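Local coordinates for protein threonine phosphate decarboxylase-like enzyme (Sulfurospirillum multivorans, PDB 6OUX) that uses pyridoxal phosphate to decarboxylate L-serine O-phosphate to ethanolamine O-phosphate, a precursor in norcobamide biosynthesis, at residues I352-M357 against E366-A371; S340-A345 against K386-D391. All coordinates share one frame; numbering follows the deposited sequence.

Interaction 1. Residues I352-M357 against E366-A371; sequences IYVRTM and ECIRIA
Strands 352-356 and 367-371 form a beta hairpin that carries two arginines of the probable substrate site. Arg355 and Arg369 are an antiparallel hydrogen-bonded pair. The N-H of Arg369 gives the shorter bond, 2.8 Å to Arg355 O, and the N-H of Arg355 returns 3.2 Å to Arg369 O. Both donors lie in the carbonyl plane. Further on, Met357 N reaches Cys367 O at 2.9 Å, but from above the carbonyl plane.

Arg355 and Arg369 project from the same sheet face. In Arg369, CB packs against the thioether end of Met357, with Met357 CE at 3.8 Å and SD slightly farther. CG is anti to the backbone N, and chi2 keeps the chain extended. The bend comes at chi3 (63°). NH2 passes 4.3 Å from Arg355 CG, hydrogen-bonds to Cys48 O and so is anchored outside the hairpin. NH1 hydrogen-bonds to Asn181 O, and Phe131 makes a cation-pi contact with the group. Arg355 instead bends at chi2 (53°), and its tip leads away from strand 367-371. Its NH1 hydrogen-bonds to Thr356 O at 2.7 Å, in the guanidinium plane, and forms a salt bridge with Asp359. Its NH2 hydrogen-bonds to Gly25 O.

Val354 makes apolar contacts with two side chains. Those of Val354 and Ile368 meet at a slant, Val354 CG2 lying 3.8 Å from Ile368 CD1, while Val354 CG1 lies alongside the Ile370 side chain.

Arg355, Arg369 and Asn181 are assigned as probable binding residues for O-phospho-L-serine. The two guanidinium groups stand close, with Arg355 NE 5.8 Å from Arg369 NH2. Two nearby positive charges would suit an anionic phosphoserine substrate. Asp359 probably offsets part of that charge, and the bonds to backbone carbonyls hold both groups in set orientations.

Interaction 2. Residues S340-A345 against K386-D391; sequences SFVISA and KSILKD
This is a small apolar contact between helix 339-350 and the C-terminal end of helix 375-388, well away from the centre of the chain. Ile388 carries most of it. Its CB points toward helix 339-350, and its branches part from there. CG1 is anti to the carbonyl carbon (chi1 -66°), and chi2 near 165° extends the chain, so CD1 arrives over Ala345 CB at 3.6 Å. The other branch, CG2, meets the ring of Phe341 at CE2, 3.8 Å away. The side chains of Phe341 and Ile388 run alongside but point opposite ways.

With Leu389 the helical backbone is given up. Its CD2 touches Val342 CG2 at 3.8 Å, the two side chains crossing at about a right angle. An alanine in place of Ile388 would lose CG1, CD1 and CG2, and would probably loosen the hold of the helix end on Ala345 and Phe341.

On helix 339-350, Ser340 O accepts both the N-H of Ser344 and its hydroxyl, the latter, Ser344 OG, at 3.0 Å. The Ser344 hydroxyl also bonds to that of Thr14, on helix 11-19. Thus helix 339-350 has helix 11-19 against its Ser340 and Ser344 side chains, helix 375-388 at Ala345, and strand 352-356 packed against Ile343.

Late in the chain, counted from the N terminus, helix 339-350 carries 340-345 and is followed by strand 352-356. A connecting loop follows, and interaction 1 closes it at strand 367-371. The chain then runs into helix 375-388, whose end meets 340-345 in interaction 2. Interaction 1 is therefore nested inside the larger loop that interaction 2 closes. Their centres are 12 Å apart. They meet through Ile343, whose CD1 lies 3.5 Å from Thr356 CB and also packs on Ile368 CG2. Together they tie the hairpin with the probable substrate-binding arginines to the two helices before and after it.

Interaction 1. Residues I352-M357 against E366-A371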
loop_
_atom_site.group_PDB
_atom_site.type_symbol
_atom_site.label_atom_id
_atom_site.label_comp_id
_atom_site.label_asym_id
_atom_site.label_seq_id
_atom_site.Cartn_x
_atom_site.Cartn_y
_atom_site.Cartn_z
ATOM N N ILE A 352 19.528 11.448 20.601
ATOM C CA ILE A 352 18.072 11.343 20.771
ATOM C C ILE A 352 17.396 12.236 19.762
ATOM O O ILE A 352 17.667 13.449 19.792
ATOM C CB ILE A 352 17.681 11.758 22.188
ATOM C CG1 ILE A 352 18.282 10.733 23.205
ATOM C CG2 ILE A 352 16.169 11.797 22.331
ATOM C CD1 ILE A 352 18.117 11.085 24.670
ATOM N N TYR A 353 16.503 11.660 18.918
ATOM C CA TYR A 353 15.666 12.451 17.954
ATOM C C TYR A 353 14.225 12.653 18.443
ATOM O O TYR A 353 13.549 11.671 18.770
ATOM C CB TYR A 353 15.591 11.744 16.618
ATOM C CG TYR A 353 15.278 12.598 15.430
ATOM C CD1 TYR A 353 15.264 14.002 15.496
ATOM C CD2 TYR A 353 15.043 12.008 14.219
ATOM C CE1 TYR A 353 14.972 14.774 14.375
ATOM C CE2 TYR A 353 14.766 12.786 13.107
ATOM C CZ TYR A 353 14.751 14.165 13.193
ATOM O OH TYR A 353 14.477 14.936 12.074
ATOM N N VAL A 354 13.791 13.908 18.539
ATOM C CA VAL A 354 12.402 14.241 18.895
ATOM C C VAL A 354 11.860 15.201 17.827
ATOM O O VAL A 354 12.624 15.685 16.984
ATOM C CB VAL A 354 12.241 14.809 20.327
ATOM C CG1 VAL A 354 12.870 13.892 21.339
ATOM C CG2 VAL A 354 12.791 16.238 20.492
ATOM N N ARG A 355 10.545 15.412 17.817
ATOM C CA ARG A 355 9.848 16.068 16.701
ATOM C C ARG A 355 9.513 17.497 17.128
ATOM O O ARG A 355 8.863 17.747 18.177
ATOM C CB ARG A 355 8.596 15.205 16.282
ATOM C CG ARG A 355 7.699 15.669 15.110
ATOM C CD ARG A 355 8.574 15.906 13.909
ATOM N NE ARG A 355 7.901 16.096 12.629
ATOM C CZ ARG A 355 7.315 17.225 12.214
ATOM N NH1 ARG A 355 7.168 18.268 13.032
ATOM N NH2 ARG A 355 6.824 17.274 10.975
ATOM N N THR A 356 9.978 18.458 16.354
ATOM C CA THR A 356 9.513 19.837 16.566
ATOM C C THR A 356 8.001 20.021 16.339
ATOM O O THR A 356 7.384 19.375 15.454
ATOM C CB THR A 356 10.248 20.845 15.671
ATOM O OG1 THR A 356 9.885 22.155 16.084
ATOM C CG2 THR A 356 9.915 20.698 14.196
ATOM N N MET A 357 7.420 20.971 17.086
ATOM C CA MET A 357 6.039 21.439 16.771
ATOM C C MET A 357 5.962 22.751 16.007
ATOM O O MET A 357 4.856 23.173 15.605
ATOM C CB MET A 357 5.207 21.528 18.025
ATOM C CG MET A 357 5.045 20.129 18.598
ATOM S SD MET A 357 3.804 18.973 18.001
ATOM C CE MET A 357 4.591 18.028 16.779
ATOM N N GLU A 366 7.086 27.271 21.759
ATOM C CA GLU A 366 8.127 26.409 21.204
ATOM C C GLU A 366 7.981 25.019 21.856
ATOM O O GLU A 366 8.284 24.879 23.022
ATOM C CB GLU A 366 9.527 26.999 21.535
ATOM C CG GLU A 366 9.906 28.246 20.724
ATOM C CD GLU A 366 10.163 27.911 19.272
ATOM O OE1 GLU A 366 10.800 26.852 18.944
ATOM O OE2 GLU A 366 9.698 28.680 18.415
ATOM N N CYS A 367 7.506 24.021 21.109
ATOM C CA CYS A 367 7.121 22.716 21.655
ATOM C C CYS A 367 7.825 21.621 20.916
ATOM O O CYS A 367 8.239 21.776 19.724
ATOM C CB CYS A 367 5.587 22.497 21.597
ATOM S SG CYS A 367 4.674 23.566 22.735
ATOM N N ILE A 368 7.960 20.493 21.629
ATOM C CA ILE A 368 8.425 19.262 21.036
ATOM C C ILE A 368 7.444 18.128 21.380
ATOM O O ILE A 368 6.862 18.108 22.469
ATOM C CB ILE A 368 9.838 18.878 21.492
ATOM C CG1 ILE A 368 9.989 18.823 23.022
ATOM C CG2 ILE A 368 10.846 19.854 20.936
ATOM C CD1 ILE A 368 11.325 18.217 23.436
ATOM N N ARG A 369 7.310 17.193 20.468
ATOM C CA ARG A 369 6.526 15.965 20.702
ATOM C C ARG A 369 7.475 14.811 20.866
ATOM O O ARG A 369 8.291 14.549 19.970
ATOM C CB ARG A 369 5.598 15.653 19.543
ATOM C CG ARG A 369 4.512 14.617 19.920
ATOM C CD ARG A 369 3.867 14.053 18.694
ATOM N NE ARG A 369 4.787 13.326 17.836
ATOM C CZ ARG A 369 4.438 12.809 16.657
ATOM N NH1 ARG A 369 3.207 12.938 16.233
ATOM N NH2 ARG A 369 5.301 12.148 15.919
ATOM N N ILE A 370 7.357 14.094 21.999
ATOM C CA ILE A 370 8.259 12.951 22.265
ATOM C C ILE A 370 7.456 11.648 22.370
ATOM O O ILE A 370 6.575 11.545 23.172
ATOM C CB ILE A 370 9.045 13.116 23.605
ATOM C CG1 ILE A 370 9.655 14.523 23.684
ATOM C CG2 ILE A 370 10.092 11.998 23.735
ATOM C CD1 ILE A 370 10.384 14.830 24.977
ATOM N N ALA A 371 7.796 10.669 21.549
ATOM C CA ALA A 371 7.126 9.375 21.609
ATOM C C ALA A 371 7.646 8.596 22.811
ATOM O O ALA A 371 8.858 8.631 23.092
ATOM C CB ALA A 371 7.425 8.591 20.346
#

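Interaction 2. Residues S340-A345 against K386-D391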
loop_
_atom_site.group_PDB
_atom_site.type_symbol
_atom_site.label_atom_id
_atom_site.label_comp_id
_atom_site.label_asym_id
_atom_site.label_seq_id
_atom_site.Cartn_x
_atom_site.Cartn_y
_atom_site.Cartn_z
ATOM N N SER A 340 14.514 24.199 18.318
ATOM C CA SER A 340 15.753 23.866 17.496
ATOM C C SER A 340 17.027 23.665 18.346
ATOM O O SER A 340 17.790 22.728 18.133
ATOM C CB SER A 340 16.010 24.940 16.381
ATOM O OG SER A 340 16.154 26.257 16.969
ATOM N N PHE A 341 17.192 24.498 19.359
ATOM C CA PHE A 341 18.262 24.373 20.322
ATOM C C PHE A 341 18.201 23.039 21.041
ATOM O O PHE A 341 19.198 22.372 21.136
ATOM C CB PHE A 341 18.186 25.478 21.362
ATOM C CG PHE A 341 19.106 25.270 22.525
ATOM C CD1 PHE A 341 20.495 25.472 22.397
ATOM C CD2 PHE A 341 18.604 24.877 23.752
ATOM C CE1 PHE A 341 21.328 25.227 23.476
ATOM C CE2 PHE A 341 19.442 24.639 24.824
ATOM C CZ PHE A 341 20.789 24.802 24.688
ATOM N N VAL A 342 17.020 22.670 21.509
ATOM C CA VAL A 342 16.807 21.441 22.249
ATOM C C VAL A 342 16.975 20.247 21.349
ATOM O O VAL A 342 17.672 19.304 21.706
ATOM C CB VAL A 342 15.474 21.433 23.018
ATOM C CG1 VAL A 342 15.254 20.128 23.772
ATOM C CG2 VAL A 342 15.497 22.546 23.997
ATOM N N ILE A 343 16.371 20.290 20.181
ATOM C CA ILE A 343 16.496 19.193 19.197
ATOM C C ILE A 343 17.935 18.898 18.741
ATOM O O ILE A 343 18.359 17.740 18.691
ATOM C CB ILE A 343 15.538 19.409 18.041
ATOM C CG1 ILE A 343 14.110 19.319 18.559
ATOM C CG2 ILE A 343 15.767 18.430 16.880
ATOM C CD1 ILE A 343 13.057 20.022 17.659
ATOM N N SER A 344 18.717 19.954 18.506
ATOM C CA SER A 344 20.104 19.812 18.141
ATOM C C SER A 344 20.968 19.274 19.284
ATOM O O SER A 344 21.824 18.432 19.069
ATOM C CB SER A 344 20.632 21.151 17.629
ATOM O OG SER A 344 19.959 21.519 16.468
ATOM N N ALA A 345 20.743 19.735 20.494
ATOM C CA ALA A 345 21.525 19.225 21.601
ATOM C C ALA A 345 21.212 17.767 21.892
ATOM O O ALA A 345 22.140 16.981 22.187
ATOM C CB ALA A 345 21.323 20.071 22.854
ATOM N N LYS A 386 16.978 17.175 31.178
ATOM C CA LYS A 386 17.206 17.914 32.435
ATOM C C LYS A 386 18.540 18.706 32.346
ATOM O O LYS A 386 18.634 19.846 32.738
ATOM C CB LYS A 386 17.228 16.986 33.663
ATOM C CG LYS A 386 15.894 16.855 34.342
ATOM C CD LYS A 386 16.057 16.229 35.711
ATOM C CE LYS A 386 14.726 15.799 36.329
ATOM N NZ LYS A 386 14.918 14.390 36.772
ATOM N N SER A 387 19.530 18.050 31.790
ATOM C CA SER A 387 20.831 18.588 31.585
ATOM C C SER A 387 20.846 19.733 30.558
ATOM O O SER A 387 21.406 20.781 30.836
ATOM C CB SER A 387 21.771 17.473 31.136
ATOM O OG SER A 387 22.814 18.000 30.333
ATOM N N ILE A 388 20.236 19.510 29.393
ATOM C CA ILE A 388 20.086 20.530 28.363
ATOM C C ILE A 388 19.306 21.737 28.835
ATOM O O ILE A 388 19.631 22.852 28.438
ATOM C CB ILE A 388 19.406 19.975 27.081
ATOM C CG1 ILE A 388 20.314 18.946 26.405
ATOM C CG2 ILE A 388 19.093 21.102 26.134
ATOM C CD1 ILE A 388 19.651 18.078 25.354
ATOM N N LEU A 389 18.290 21.542 29.669
ATOM C CA LEU A 389 17.465 22.652 30.130
ATOM C C LEU A 389 17.849 23.233 31.501
ATOM O O LEU A 389 17.094 24.052 32.064
ATOM C CB LEU A 389 15.978 22.232 30.159
ATOM C CG LEU A 389 15.394 21.782 28.802
ATOM C CD1 LEU A 389 13.951 21.316 28.927
ATOM C CD2 LEU A 389 15.457 22.968 27.822
ATOM N N LYS A 390 18.958 22.775 32.060
ATOM C CA LYS A 390 19.453 23.333 33.313
ATOM C C LYS A 390 19.758 24.822 33.050
ATOM O O LYS A 390 20.379 25.129 32.031
ATOM C CB LYS A 390 20.733 22.607 33.697
ATOM C CG LYS A 390 21.037 22.535 35.178
ATOM C CD LYS A 390 22.386 21.870 35.388
ATOM C CE LYS A 390 22.752 21.802 36.865
ATOM N NZ LYS A 390 24.026 21.050 37.002
ATOM N N ASP A 391 19.335 25.753 33.903
ATOM C CA ASP A 391 19.744 27.167 33.643
ATOM C C ASP A 391 21.290 27.339 33.517
ATOM O O ASP A 391 21.736 27.740 32.454
ATOM C CB ASP A 391 19.034 28.226 34.524
ATOM C CG ASP A 391 18.260 29.273 33.669
ATOM O OD1 ASP A 391 18.114 29.056 32.432
ATOM O OD2 ASP A 391 17.832 30.318 34.218
#